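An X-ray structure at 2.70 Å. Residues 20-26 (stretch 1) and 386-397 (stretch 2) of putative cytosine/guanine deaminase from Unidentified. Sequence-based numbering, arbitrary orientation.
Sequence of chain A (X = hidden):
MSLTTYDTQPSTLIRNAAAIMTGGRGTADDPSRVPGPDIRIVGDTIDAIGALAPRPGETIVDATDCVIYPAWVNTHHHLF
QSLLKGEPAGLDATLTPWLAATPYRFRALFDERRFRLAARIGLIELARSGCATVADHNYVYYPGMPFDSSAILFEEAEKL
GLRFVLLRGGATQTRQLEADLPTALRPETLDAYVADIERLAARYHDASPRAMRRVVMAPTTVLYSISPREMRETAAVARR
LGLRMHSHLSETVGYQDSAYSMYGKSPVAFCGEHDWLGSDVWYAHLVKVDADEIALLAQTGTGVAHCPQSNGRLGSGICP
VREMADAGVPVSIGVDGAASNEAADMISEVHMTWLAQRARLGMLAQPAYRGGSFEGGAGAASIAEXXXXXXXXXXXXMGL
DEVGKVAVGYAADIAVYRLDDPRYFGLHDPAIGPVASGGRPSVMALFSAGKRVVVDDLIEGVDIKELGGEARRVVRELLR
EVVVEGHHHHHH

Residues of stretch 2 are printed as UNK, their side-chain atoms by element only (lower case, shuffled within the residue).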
# COMPACT_ATOMS: atom_id res chain seq x y z
N ILE A 20 -5.83 -17.88 12.93
CA ILE A 20 -6.32 -17.28 11.69
C ILE A 20 -7.03 -15.94 11.91
O ILE A 20 -8.17 -15.91 12.36
CB ILE A 20 -7.32 -18.21 10.97
CG1 ILE A 20 -6.72 -19.60 10.76
CG2 ILE A 20 -7.69 -17.61 9.62
CD1 ILE A 20 -7.67 -20.62 10.13
N MET A 21 -6.37 -14.84 11.58
CA MET A 21 -6.99 -13.53 11.71
C MET A 21 -7.69 -13.19 10.38
O MET A 21 -7.10 -13.29 9.31
CB MET A 21 -5.95 -12.47 12.07
CG MET A 21 -5.15 -12.76 13.35
SD MET A 21 -6.11 -13.24 14.82
CE MET A 21 -6.77 -11.69 15.35
N THR A 22 -8.96 -12.81 10.47
CA THR A 22 -9.77 -12.52 9.29
C THR A 22 -9.67 -11.14 8.69
O THR A 22 -10.01 -10.94 7.53
CB THR A 22 -11.24 -12.73 9.59
OG1 THR A 22 -11.41 -13.90 10.39
CG2 THR A 22 -12.02 -12.91 8.28
N GLY A 23 -9.20 -10.18 9.48
CA GLY A 23 -9.12 -8.83 8.98
C GLY A 23 -10.53 -8.27 8.98
O GLY A 23 -10.86 -7.39 8.19
N GLY A 24 -11.36 -8.80 9.87
CA GLY A 24 -12.73 -8.35 9.99
C GLY A 24 -12.87 -7.29 11.06
O GLY A 24 -12.00 -7.16 11.92
N ARG A 25 -13.96 -6.53 11.02
CA ARG A 25 -14.20 -5.47 11.98
C ARG A 25 -14.42 -6.01 13.39
O ARG A 25 -14.78 -5.25 14.30
CB ARG A 25 -15.41 -4.63 11.54
CG ARG A 25 -15.36 -4.23 10.07
CD ARG A 25 -16.26 -3.04 9.73
NE ARG A 25 -16.14 -2.63 8.32
CZ ARG A 25 -16.64 -1.51 7.81
NH1 ARG A 25 -17.30 -0.64 8.57
NH2 ARG A 25 -16.48 -1.24 6.51
N GLY A 26 -14.23 -7.31 13.57
CA GLY A 26 -14.40 -7.92 14.87
C GLY A 26 -15.80 -8.01 15.45
O GLY A 26 -15.96 -8.27 16.64
N UNK A 386 -6.14 -3.00 14.37
CA UNK A 386 -5.07 -2.60 13.47
C UNK A 386 -4.92 -3.51 12.25
O UNK A 386 -4.62 -3.05 11.16
c UNK A 386 -3.74 -2.54 14.24
c UNK A 386 -3.89 -1.58 15.41
c UNK A 386 -2.61 -2.14 13.33
N UNK A 387 -5.14 -4.81 12.45
CA UNK A 387 -5.03 -5.75 11.34
C UNK A 387 -6.08 -5.40 10.31
O UNK A 387 -5.89 -5.61 9.12
c UNK A 387 -5.36 -8.14 10.62
c UNK A 387 -4.21 -9.05 13.27
c UNK A 387 -4.05 -7.66 12.68
c UNK A 387 -5.23 -7.21 11.82
N UNK A 388 -7.19 -4.84 10.77
CA UNK A 388 -8.26 -4.45 9.87
C UNK A 388 -7.79 -3.31 9.00
O UNK A 388 -7.93 -3.34 7.78
c UNK A 388 -11.27 -4.54 8.86
c UNK A 388 -10.68 -3.76 9.79
n UNK A 388 -11.38 -2.57 9.80
c UNK A 388 -9.49 -4.00 10.65
c UNK A 388 -12.35 -2.63 8.91
n UNK A 388 -12.31 -3.82 8.33
N UNK A 389 -7.22 -2.29 9.64
CA UNK A 389 -6.72 -1.11 8.95
C UNK A 389 -5.69 -1.48 7.89
O UNK A 389 -5.71 -0.94 6.79
c UNK A 389 -8.06 2.54 13.71
c UNK A 389 -8.41 0.55 10.71
c UNK A 389 -6.08 -0.15 9.94
c UNK A 389 -7.05 0.48 10.87
c UNK A 389 -6.75 1.23 12.06
n UNK A 389 -8.97 1.31 11.71
c UNK A 389 -6.88 2.82 14.36
c UNK A 389 -5.64 2.32 13.89
c UNK A 389 -5.57 1.53 12.75
c UNK A 389 -7.98 1.74 12.55
N UNK A 390 -4.81 -2.43 8.22
CA UNK A 390 -3.76 -2.84 7.31
C UNK A 390 -4.14 -3.82 6.22
O UNK A 390 -3.33 -4.11 5.34
N UNK A 391 -5.37 -4.31 6.28
CA UNK A 391 -5.84 -5.27 5.29
C UNK A 391 -7.15 -4.83 4.63
O UNK A 391 -7.13 -4.02 3.71
c UNK A 391 -4.68 -7.20 6.47
o UNK A 391 -6.96 -6.66 6.97
c UNK A 391 -6.01 -6.70 5.90
N UNK A 392 -8.27 -5.36 5.10
CA UNK A 392 -9.59 -5.06 4.55
C UNK A 392 -9.96 -3.57 4.55
O UNK A 392 -10.71 -3.12 3.68
c UNK A 392 -10.64 -5.85 5.31
N UNK A 393 -9.44 -2.82 5.51
CA UNK A 393 -9.72 -1.40 5.56
C UNK A 393 -9.11 -0.69 4.36
O UNK A 393 -9.74 0.14 3.73
N UNK A 394 -7.87 -1.02 4.05
CA UNK A 394 -7.21 -0.39 2.92
C UNK A 394 -7.82 -0.81 1.60
O UNK A 394 -7.91 -0.02 0.66
N UNK A 395 -8.26 -2.06 1.54
CA UNK A 395 -8.87 -2.60 0.33
C UNK A 395 -10.13 -1.85 -0.05
O UNK A 395 -10.29 -1.46 -1.19
c UNK A 395 -9.19 -4.08 0.53
N UNK A 396 -11.01 -1.63 0.92
CA UNK A 396 -12.25 -0.92 0.63
C UNK A 396 -12.03 0.56 0.33
O UNK A 396 -12.86 1.20 -0.30
n UNK A 396 -15.10 -2.49 3.98
n UNK A 396 -14.72 -3.42 6.05
c UNK A 396 -15.33 -2.51 2.52
c UNK A 396 -14.02 -2.46 1.69
n UNK A 396 -14.97 -4.80 4.24
c UNK A 396 -13.26 -1.11 1.78
c UNK A 396 -14.93 -3.57 4.75
N UNK A 397 -10.89 1.09 0.77
CA UNK A 397 -10.55 2.48 0.51
C UNK A 397 -10.10 2.62 -0.95
O UNK A 397 -10.37 3.63 -1.61
c UNK A 397 -9.44 2.96 1.48
c UNK A 397 -8.79 4.22 0.95
c UNK A 397 -10.05 3.22 2.86

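Position 386 carries three side-chain carbons, one bearing the other two, and lies out of reach of stretch 1; the fork at the first carbon identifies Val-386. At 387 there are four carbons, forked at the first, with one arm two carbons long. The end of that arm packs against Met-21, and the pattern is that of Ile-387, whose CD1 lies 3.8 Å from Met-21 CG. Position 388 has one carbon leading to a five-membered ring of three carbons and two nitrogens. A ring carbon reaches Gly-23 O, which meets the ring at its edge, while the backbone N of Arg-25 lies over one face. This is His-388, with CD2 of His-388 3.0 Å from Gly-23 O. Its CA-to-CB bond points sideways, but the end of the side chain, with chi1 in t, comes nearer.

Position 389 shows one carbon and then fused five- and six-membered rings holding eight carbons and one nitrogen; this is Trp-389, turned out of reach. No side-chain atoms follow the CA at 390, which is Gly-390. At 391 a single carbon carries one oxygen and one carbon, with the oxygen facing the CA of Gly-23. This is Thr-391, in the p rotamer, and its OG1 donates a 2.6 Å hydrogen bond to Ile-387 O within the helix.

At 392 a lone side-chain carbon, CB, lies 3.3 Å from Gly-23 O; this is Ala-392. Positions 393 and 394 have no side-chain atoms and are Gly-393 and Gly-394; neither touches stretch 1. Another single carbon, at 395, gives Ala-395, also out of reach. Position 396 bears three carbons, a nitrogen, and then a carbon with two more nitrogens, a guanidinium that approaches the one on Arg-25. It is Arg-396. The three carbons at 397, one carrying two, belong to Val-397, which makes no contact.

The contact joins a loop to a helix that contains a wider pi-type turn at 389-393, and it buries 366 Å² without a hydrogen bond between the stretches. Gly-23 is central, its CA 4.6 Å from that of His-388. A CB on Gly-23 would fall 2.7 Å from Thr-391 OG1, a clash, and its positive phi also favours glycine. Apolar packing of Met-21 on Ile-387 supports one part of the contact. The side chains of Arg-25 and Arg-396 also meet: Arg-25 NE and Arg-396 NH2 are 2.8 Å apart; both are donors on like-charged groups, so this proximity is not itself a source of attraction. The contact is thus one of close packing, with no hydrogen bond across it.

Stretch 2 (386-397) VIHWGTAGGARV
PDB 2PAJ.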